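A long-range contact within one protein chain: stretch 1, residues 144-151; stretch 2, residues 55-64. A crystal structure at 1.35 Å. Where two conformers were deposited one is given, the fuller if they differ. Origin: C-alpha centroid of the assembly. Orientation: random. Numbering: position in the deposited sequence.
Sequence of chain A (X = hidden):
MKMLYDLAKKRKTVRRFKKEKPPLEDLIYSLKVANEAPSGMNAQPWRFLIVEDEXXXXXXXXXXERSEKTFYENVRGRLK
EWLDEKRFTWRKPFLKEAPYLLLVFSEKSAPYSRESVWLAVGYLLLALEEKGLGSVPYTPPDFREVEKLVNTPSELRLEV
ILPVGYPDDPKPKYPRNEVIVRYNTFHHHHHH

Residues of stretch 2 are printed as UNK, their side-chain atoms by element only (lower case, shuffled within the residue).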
# COMPACT_ATOMS: atom_id res chain seq x y z
N ARG A 144 -19.93 -4.28 3.96
CA ARG A 144 -20.97 -4.83 3.09
C ARG A 144 -22.17 -3.90 2.96
O ARG A 144 -22.73 -3.75 1.88
CB ARG A 144 -21.40 -6.23 3.54
CG ARG A 144 -20.31 -7.27 3.33
CD ARG A 144 -20.71 -8.65 3.82
NE ARG A 144 -19.63 -9.61 3.63
CZ ARG A 144 -19.71 -10.91 3.93
NH1 ARG A 144 -20.83 -11.40 4.44
NH2 ARG A 144 -18.67 -11.70 3.72
N GLU A 145 -22.54 -3.26 4.06
CA GLU A 145 -23.68 -2.35 4.05
C GLU A 145 -23.39 -1.09 3.23
O GLU A 145 -24.25 -0.60 2.51
CB GLU A 145 -24.11 -2.00 5.48
CG GLU A 145 -24.65 -3.20 6.24
CD GLU A 145 -24.84 -2.94 7.73
OE1 GLU A 145 -24.08 -2.12 8.29
OE2 GLU A 145 -25.75 -3.55 8.33
N VAL A 146 -22.16 -0.59 3.32
CA VAL A 146 -21.78 0.57 2.54
C VAL A 146 -21.72 0.19 1.06
O VAL A 146 -22.17 0.95 0.20
CB VAL A 146 -20.44 1.16 3.02
CG1 VAL A 146 -20.01 2.30 2.11
CG2 VAL A 146 -20.57 1.63 4.46
N GLU A 147 -21.18 -0.99 0.77
CA GLU A 147 -21.13 -1.48 -0.60
C GLU A 147 -22.51 -1.49 -1.24
O GLU A 147 -22.66 -1.12 -2.40
CB GLU A 147 -20.53 -2.88 -0.65
CG GLU A 147 -19.02 -2.92 -0.51
CD GLU A 147 -18.48 -4.33 -0.66
OE1 GLU A 147 -19.28 -5.28 -0.70
OE2 GLU A 147 -17.25 -4.49 -0.73
N LYS A 148 -23.50 -1.93 -0.48
CA LYS A 148 -24.86 -2.03 -1.01
C LYS A 148 -25.43 -0.65 -1.29
O LYS A 148 -26.15 -0.45 -2.27
CB LYS A 148 -25.76 -2.82 -0.06
CG LYS A 148 -27.19 -3.00 -0.55
CD LYS A 148 -28.05 -3.65 0.52
CE LYS A 148 -29.51 -3.69 0.11
NZ LYS A 148 -30.39 -4.06 1.25
N LEU A 149 -25.11 0.31 -0.42
CA LEU A 149 -25.61 1.67 -0.57
C LEU A 149 -25.21 2.28 -1.90
O LEU A 149 -25.94 3.09 -2.46
CB LEU A 149 -25.10 2.57 0.56
CG LEU A 149 -25.77 2.46 1.91
CD1 LEU A 149 -25.10 3.42 2.88
CD2 LEU A 149 -27.25 2.78 1.77
N VAL A 150 -24.04 1.90 -2.40
CA VAL A 150 -23.53 2.49 -3.63
C VAL A 150 -23.62 1.53 -4.82
O VAL A 150 -23.03 1.77 -5.87
CB VAL A 150 -22.09 3.07 -3.46
CG1 VAL A 150 -22.07 4.16 -2.39
CG2 VAL A 150 -21.10 1.97 -3.13
N ASN A 151 -24.38 0.46 -4.64
CA ASN A 151 -24.62 -0.51 -5.71
C ASN A 151 -23.33 -1.12 -6.24
O ASN A 151 -23.14 -1.25 -7.45
CB ASN A 151 -25.39 0.15 -6.86
CG ASN A 151 -26.66 0.83 -6.39
OD1 ASN A 151 -27.35 0.34 -5.50
ND2 ASN A 151 -26.97 1.97 -6.98
N UNK A 55 -27.19 13.56 0.66
CA UNK A 55 -28.05 12.49 1.17
C UNK A 55 -27.29 11.17 1.24
O UNK A 55 -27.39 10.43 2.21
c UNK A 55 -29.30 12.34 0.29
c UNK A 55 -31.23 10.90 -0.41
c UNK A 55 -30.12 11.11 0.61
n UNK A 55 -32.76 9.84 1.25
c UNK A 55 -32.08 9.69 -0.06
N UNK A 56 -26.52 10.87 0.20
CA UNK A 56 -25.76 9.62 0.18
C UNK A 56 -24.67 9.61 1.25
O UNK A 56 -24.47 8.60 1.91
c UNK A 56 -25.17 9.38 -1.21
c UNK A 56 -24.33 8.12 -1.36
c UNK A 56 -23.88 8.04 -2.82
c UNK A 56 -25.14 6.90 -0.99
N UNK A 57 -23.98 10.74 1.43
CA UNK A 57 -22.98 10.82 2.49
C UNK A 57 -23.64 10.56 3.82
O UNK A 57 -23.07 9.89 4.67
c UNK A 57 -20.43 13.61 1.50
n UNK A 57 -20.19 15.96 2.21
c UNK A 57 -22.28 12.19 2.51
c UNK A 57 -21.38 12.44 1.31
c UNK A 57 -21.05 14.75 2.26
N UNK A 58 -24.84 11.09 4.00
CA UNK A 58 -25.57 10.90 5.24
C UNK A 58 -25.90 9.44 5.47
O UNK A 58 -25.78 8.94 6.60
N UNK A 59 -26.33 8.75 4.42
CA UNK A 59 -26.63 7.32 4.53
C UNK A 59 -25.38 6.54 4.90
O UNK A 59 -25.41 5.67 5.77
c UNK A 59 -28.59 7.36 2.88
o UNK A 59 -28.29 7.03 0.53
n UNK A 59 -30.28 6.48 1.40
c UNK A 59 -29.05 6.95 1.50
c UNK A 59 -27.23 6.79 3.23
N UNK A 60 -24.27 6.86 4.24
CA UNK A 60 -23.01 6.19 4.52
C UNK A 60 -22.60 6.47 5.95
O UNK A 60 -22.22 5.55 6.68
c UNK A 60 -22.24 6.06 2.14
c UNK A 60 -21.34 6.56 1.04
c UNK A 60 -20.55 6.14 3.99
c UNK A 60 -21.92 6.62 3.53
N UNK A 61 -22.70 7.72 6.37
CA UNK A 61 -22.33 8.09 7.73
C UNK A 61 -23.15 7.31 8.74
O UNK A 61 -22.59 6.76 9.69
n UNK A 61 -24.61 11.67 10.85
c UNK A 61 -24.50 12.20 9.64
c UNK A 61 -22.54 9.58 7.98
n UNK A 61 -23.34 12.14 8.99
c UNK A 61 -22.14 11.50 9.53
c UNK A 61 -22.21 9.99 9.41
n UNK A 61 -25.54 12.81 9.07
N UNK A 62 -24.46 7.29 8.57
CA UNK A 62 -25.31 6.64 9.57
C UNK A 62 -25.10 5.13 9.63
O UNK A 62 -25.10 4.55 10.72
c UNK A 62 -26.77 7.01 9.36
c UNK A 62 -28.96 9.78 7.36
c UNK A 62 -28.50 8.84 9.59
n UNK A 62 -29.40 9.58 6.12
n UNK A 62 -28.98 8.77 8.22
c UNK A 62 -27.03 8.48 9.66
n UNK A 62 -28.52 10.98 7.72
N UNK A 63 -24.90 4.49 8.47
CA UNK A 63 -24.62 3.06 8.45
C UNK A 63 -23.29 2.77 9.15
O UNK A 63 -23.17 1.84 9.94
c UNK A 63 -24.03 1.13 6.97
c UNK A 63 -24.64 2.51 7.02
c UNK A 63 -26.07 2.50 6.51
N UNK A 64 -22.29 3.60 8.86
CA UNK A 64 -21.00 3.43 9.50
C UNK A 64 -21.09 3.68 11.00
O UNK A 64 -20.54 2.91 11.78
c UNK A 64 -19.95 4.34 8.86
s UNK A 64 -19.50 3.78 7.21
O HOH W 1 -28.07 4.79 -1.38
O HOH W 2 -24.81 -0.42 10.21

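Position 55 carries four carbons in a row ending in a nitrogen. The side chain does not reach stretch 1. It is a lysine, K55.

Position 56 has four carbons, forked at the second. Its CA-to-CB bond points sideways, but the end of the side chain comes nearer to stretch 1 and meets L149 and V150. The fork one carbon beyond CB identifies leucine, L56. Its CD2 lies 4.3 Å from V150 CG1, and its CD1 lies 4.2 Å from L149 O.

Position 57 again shows four carbons in a row and a terminal nitrogen. It does not reach stretch 1. This is K57.

Position 58 has no side-chain atoms, so it is glycine, G58. Nothing of stretch 1 comes near the place a CB would occupy.

Position 59 has three carbons, the third carrying one oxygen and one nitrogen. It packs on L149. The group at the end is the amide of glutamine, Q59. Its CB is 4.0 Å from L149 CD1. Water 1 donates to Q59 OE1 (3.0 Å) and to L149 O (2.9 Å), linking the amide to the C-terminal end of the other helix.

Position 60 has four carbons, forked at the first, with one arm two carbons long. It touches V146, L149 and V150. This is isoleucine, I60. Its CG2 is 4.3 Å from V146 CG1, its CG1 is 4.0 Å from L149 CD1, and its CD1 is 4.2 Å from V150 CG1.

Position 61 has three carbons, a nitrogen, then a carbon bearing two nitrogens. It makes no contact with stretch 1, and its CA-to-CB bond points away. The guanidinium marks R61.

Position 62 has the same pattern and also makes no contact with stretch 1. It is R62.

Position 63 has one carbon carrying two more. It packs on E145, V146 and L149. This is valine, V63. Its CG1 packs 3.5 Å from E145 CB, and its CG2 lies 3.9 Å from L149 CD1. Water 2 donates to V63 O (2.8 Å) and E145 OE1 (2.7 Å).

Position 64 has one carbon, then sulfur. The sulfur meets V146. It is cysteine, C64, with SG 3.7 Å from V146 CG2.

The two helices run nearly antiparallel, at 165°, with axes 9.7 Å apart at closest approach. V146 and I60 mark the register, their CA atoms 6.1 Å apart. The contacting positions 56, 59, 60, 63 and 64 recur every three or four residues, so they share one helix face. The packing is mainly apolar, and no direct hydrogen bond crosses it. L149 has the largest covered area and reaches Q59, I60 and V63 through CD1. The two waters supply polar bridges between the stretches.

Stretch 2 55-64: KLKGQIRRVC
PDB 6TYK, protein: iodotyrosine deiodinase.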